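Local coordinates for aspartokinase (Synechocystis, PDB 3L76), which probably phosphorylates the beta-carboxyl group of aspartate with ATP, the first step on the pathways to lysine and threonine, and carries ACT domains that bind both amino acids, at residues L69-E74 with L145-L150. Sequence-based numbering, arbitrary orientation.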
ATOM      1  N   LEU A  69      -6.385  -1.301   0.218  1.00 74.83           N
ATOM      2  CA  LEU A  69      -5.828  -1.381   1.559  1.00 70.51           C
ATOM      3  C   LEU A  69      -5.156  -2.732   1.802  1.00 64.91           C
ATOM      4  O   LEU A  69      -3.976  -2.808   2.152  1.00 61.95           O
ATOM      5  CB  LEU A  69      -6.928  -1.147   2.587  1.00 61.91           C
ATOM      6  CG  LEU A  69      -6.496  -0.733   3.987  1.00 67.85           C
ATOM      7  CD1 LEU A  69      -7.726  -0.545   4.837  1.00 71.46           C
ATOM      8  CD2 LEU A  69      -5.588  -1.778   4.596  1.00 83.11           C
ATOM      9  N   LEU A  70      -5.920  -3.796   1.600  1.00 49.50           N
ATOM     10  CA  LEU A  70      -5.444  -5.151   1.868  1.00 75.84           C
ATOM     11  C   LEU A  70      -4.305  -5.547   0.927  1.00 61.37           C
ATOM     12  O   LEU A  70      -3.462  -6.380   1.267  1.00 68.60           O
ATOM     13  CB  LEU A  70      -6.611  -6.157   1.804  1.00 48.33           C
ATOM     14  CG  LEU A  70      -7.435  -6.335   3.092  1.00 74.93           C
ATOM     15  CD1 LEU A  70      -8.289  -5.109   3.447  1.00 66.21           C
ATOM     16  CD2 LEU A  70      -8.311  -7.584   3.000  1.00 59.76           C
ATOM     17  N   SER A  71      -4.281  -4.935  -0.249  1.00 64.55           N
ATOM     18  CA  SER A  71      -3.220  -5.174  -1.222  1.00 67.91           C
ATOM     19  C   SER A  71      -1.843  -4.715  -0.751  1.00 73.95           C
ATOM     20  O   SER A  71      -0.829  -5.226  -1.226  1.00 79.86           O
ATOM     21  CB  SER A  71      -3.543  -4.478  -2.545  1.00 59.47           C
ATOM     22  OG  SER A  71      -2.350  -4.096  -3.205  1.00 91.14           O
ATOM     23  N   THR A  72      -1.802  -3.752   0.169  1.00 63.58           N
ATOM     24  CA  THR A  72      -0.523  -3.159   0.564  1.00 71.04           C
ATOM     25  C   THR A  72       0.364  -4.109   1.366  1.00 65.44           C
ATOM     26  O   THR A  72       1.597  -4.046   1.266  1.00 44.82           O
ATOM     27  CB  THR A  72      -0.700  -1.859   1.361  1.00 69.69           C
ATOM     28  OG1 THR A  72      -1.293  -2.157   2.628  1.00 67.99           O
ATOM     29  CG2 THR A  72      -1.561  -0.854   0.589  1.00 56.74           C
ATOM     30  N   GLY A  73      -0.263  -4.985   2.151  1.00 52.42           N
ATOM     31  CA  GLY A  73       0.474  -5.962   2.938  1.00 57.37           C
ATOM     32  C   GLY A  73       1.200  -6.963   2.060  1.00 59.23           C
ATOM     33  O   GLY A  73       2.287  -7.442   2.393  1.00 66.70           O
ATOM     34  N   GLU A  74       0.582  -7.268   0.926  1.00 59.18           N
ATOM     35  CA  GLU A  74       1.137  -8.178  -0.059  1.00 62.39           C
ATOM     36  C   GLU A  74       2.298  -7.511  -0.774  1.00 59.86           C
ATOM     37  O   GLU A  74       3.317  -8.146  -1.063  1.00 50.38           O
ATOM     38  CB  GLU A  74       0.060  -8.560  -1.071  1.00 72.22           C
ATOM     39  CG  GLU A  74      -1.302  -8.805  -0.445  1.00 77.03           C
ATOM     40  CD  GLU A  74      -1.897 -10.124  -0.886  1.00 95.24           C
ATOM     41  OE1 GLU A  74      -2.030 -10.337  -2.114  1.00 95.31           O
ATOM     42  OE2 GLU A  74      -2.223 -10.950  -0.004  1.00 82.91           O
ATOM     43  N   LEU A 145      -8.658   0.245 -10.711  1.00 84.03           N
ATOM     44  CA  LEU A 145      -7.733   0.155  -9.576  1.00 84.92           C
ATOM     45  C   LEU A 145      -6.376  -0.395 -10.027  1.00 86.73           C
ATOM     46  O   LEU A 145      -6.323  -1.464 -10.625  1.00 81.48           O
ATOM     47  CB  LEU A 145      -8.331  -0.712  -8.455  1.00 58.22           C
ATOM     48  N   GLU A 146      -5.289   0.330  -9.745  1.00 87.80           N
ATOM     49  CA  GLU A 146      -3.959  -0.075 -10.226  1.00 81.79           C
ATOM     50  C   GLU A 146      -3.427  -1.372  -9.590  1.00 72.19           C
ATOM     51  O   GLU A 146      -2.799  -2.182 -10.271  1.00 65.08           O
ATOM     52  CB  GLU A 146      -2.940   1.070 -10.090  1.00 66.79           C
ATOM     53  CG  GLU A 146      -3.240   2.274 -10.980  1.00 76.85           C
ATOM     54  CD  GLU A 146      -3.011   2.006 -12.468  1.00 89.74           C
ATOM     55  OE1 GLU A 146      -2.482   0.926 -12.818  1.00101.47           O
ATOM     56  OE2 GLU A 146      -3.360   2.884 -13.290  1.00 77.39           O
ATOM     57  N   ILE A 147      -3.661  -1.554  -8.291  1.00 73.29           N
ATOM     58  CA  ILE A 147      -3.303  -2.798  -7.603  1.00 82.91           C
ATOM     59  C   ILE A 147      -4.365  -3.200  -6.566  1.00 98.29           C
ATOM     60  O   ILE A 147      -4.675  -2.445  -5.640  1.00 93.61           O
ATOM     61  CB  ILE A 147      -1.922  -2.730  -6.895  1.00 73.11           C
ATOM     62  CG1 ILE A 147      -0.903  -1.952  -7.727  1.00 77.65           C
ATOM     63  CG2 ILE A 147      -1.404  -4.131  -6.610  1.00 60.70           C
ATOM     64  CD1 ILE A 147       0.435  -1.799  -7.052  1.00 55.81           C
ATOM     65  N   THR A 148      -4.921  -4.394  -6.731  1.00 98.69           N
ATOM     66  CA  THR A 148      -5.835  -4.956  -5.747  1.00 91.12           C
ATOM     67  C   THR A 148      -5.596  -6.447  -5.586  1.00 84.94           C
ATOM     68  O   THR A 148      -4.970  -7.086  -6.431  1.00 76.41           O
ATOM     69  CB  THR A 148      -7.305  -4.750  -6.139  1.00 89.57           C
ATOM     70  OG1 THR A 148      -7.553  -5.351  -7.419  1.00 72.45           O
ATOM     71  CG2 THR A 148      -7.638  -3.265  -6.191  1.00115.53           C
ATOM     72  N   THR A 149      -6.105  -6.998  -4.495  1.00 74.90           N
ATOM     73  CA  THR A 149      -6.018  -8.427  -4.265  1.00 92.60           C
ATOM     74  C   THR A 149      -7.372  -9.068  -4.554  1.00 89.21           C
ATOM     75  O   THR A 149      -8.345  -8.369  -4.856  1.00 57.07           O
ATOM     76  CB  THR A 149      -5.587  -8.715  -2.829  1.00 98.46           C
ATOM     77  OG1 THR A 149      -6.526  -8.121  -1.924  1.00 90.70           O
ATOM     78  CG2 THR A 149      -4.212  -8.131  -2.580  1.00 74.46           C
ATOM     79  N   LEU A 150      -7.434 -10.394  -4.469  1.00 97.68           N
ATOM     80  CA  LEU A 150      -8.663 -11.125  -4.783  1.00 89.65           C
ATOM     81  C   LEU A 150      -9.527 -11.403  -3.554  1.00 90.88           C
ATOM     82  O   LEU A 150     -10.630 -11.937  -3.679  1.00 78.46           O
ATOM     83  CB  LEU A 150      -8.351 -12.448  -5.490  1.00 65.87           C
ATOM     84  CG  LEU A 150      -7.532 -12.365  -6.777  1.00 75.62           C
ATOM     85  CD1 LEU A 150      -7.278 -13.754  -7.341  1.00 66.91           C
ATOM     86  CD2 LEU A 150      -8.232 -11.489  -7.795  1.00 70.48           C
TER
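In the amino acid kinase domain, helix 63-87 packs against the end of strand 145-148, with Ser-71 and Glu-74, one helical turn apart, receiving Thr-149. The arrangement illustrates how a threonine methyl can pack at once against a helix backbone and the chain of an acidic residue. Thr-149 CG2 lies 3.4 Å from Ser-71 CA and 3.7 Å from Ser-71 CB. Glu-74 also touches this methyl: its CG stands beside the backbone N (chi1 -40°) and the chain bends at chi2, leaving CG 3.7 Å and CD 3.5 Å from Thr-149 CG2. On the side of Ser-71 facing Ile-147, OG meets Ile-147 CG2 at 3.5 Å, while its polar partner is Gln-75 NE2, a turn further along. Ser-71 CB also comes within 4.0 Å of Thr-148 CA, where the backbones draw closest. Thr-148 pairs with Phe-136 of strand 130-138, which ties the contact to the central sheet, and Ile-147 meets Ile-147 of the second subunit. An alanine in place of Glu-74 would probably leave a gap beside Thr-149 CG2 and cost the packing on Ser-155 of helix 154-166. With methyls meeting both carbon and oxygen, and the serine hydroxyl bonded within its own helix, van der Waals fit rather than polar pairing joins helix to strand here.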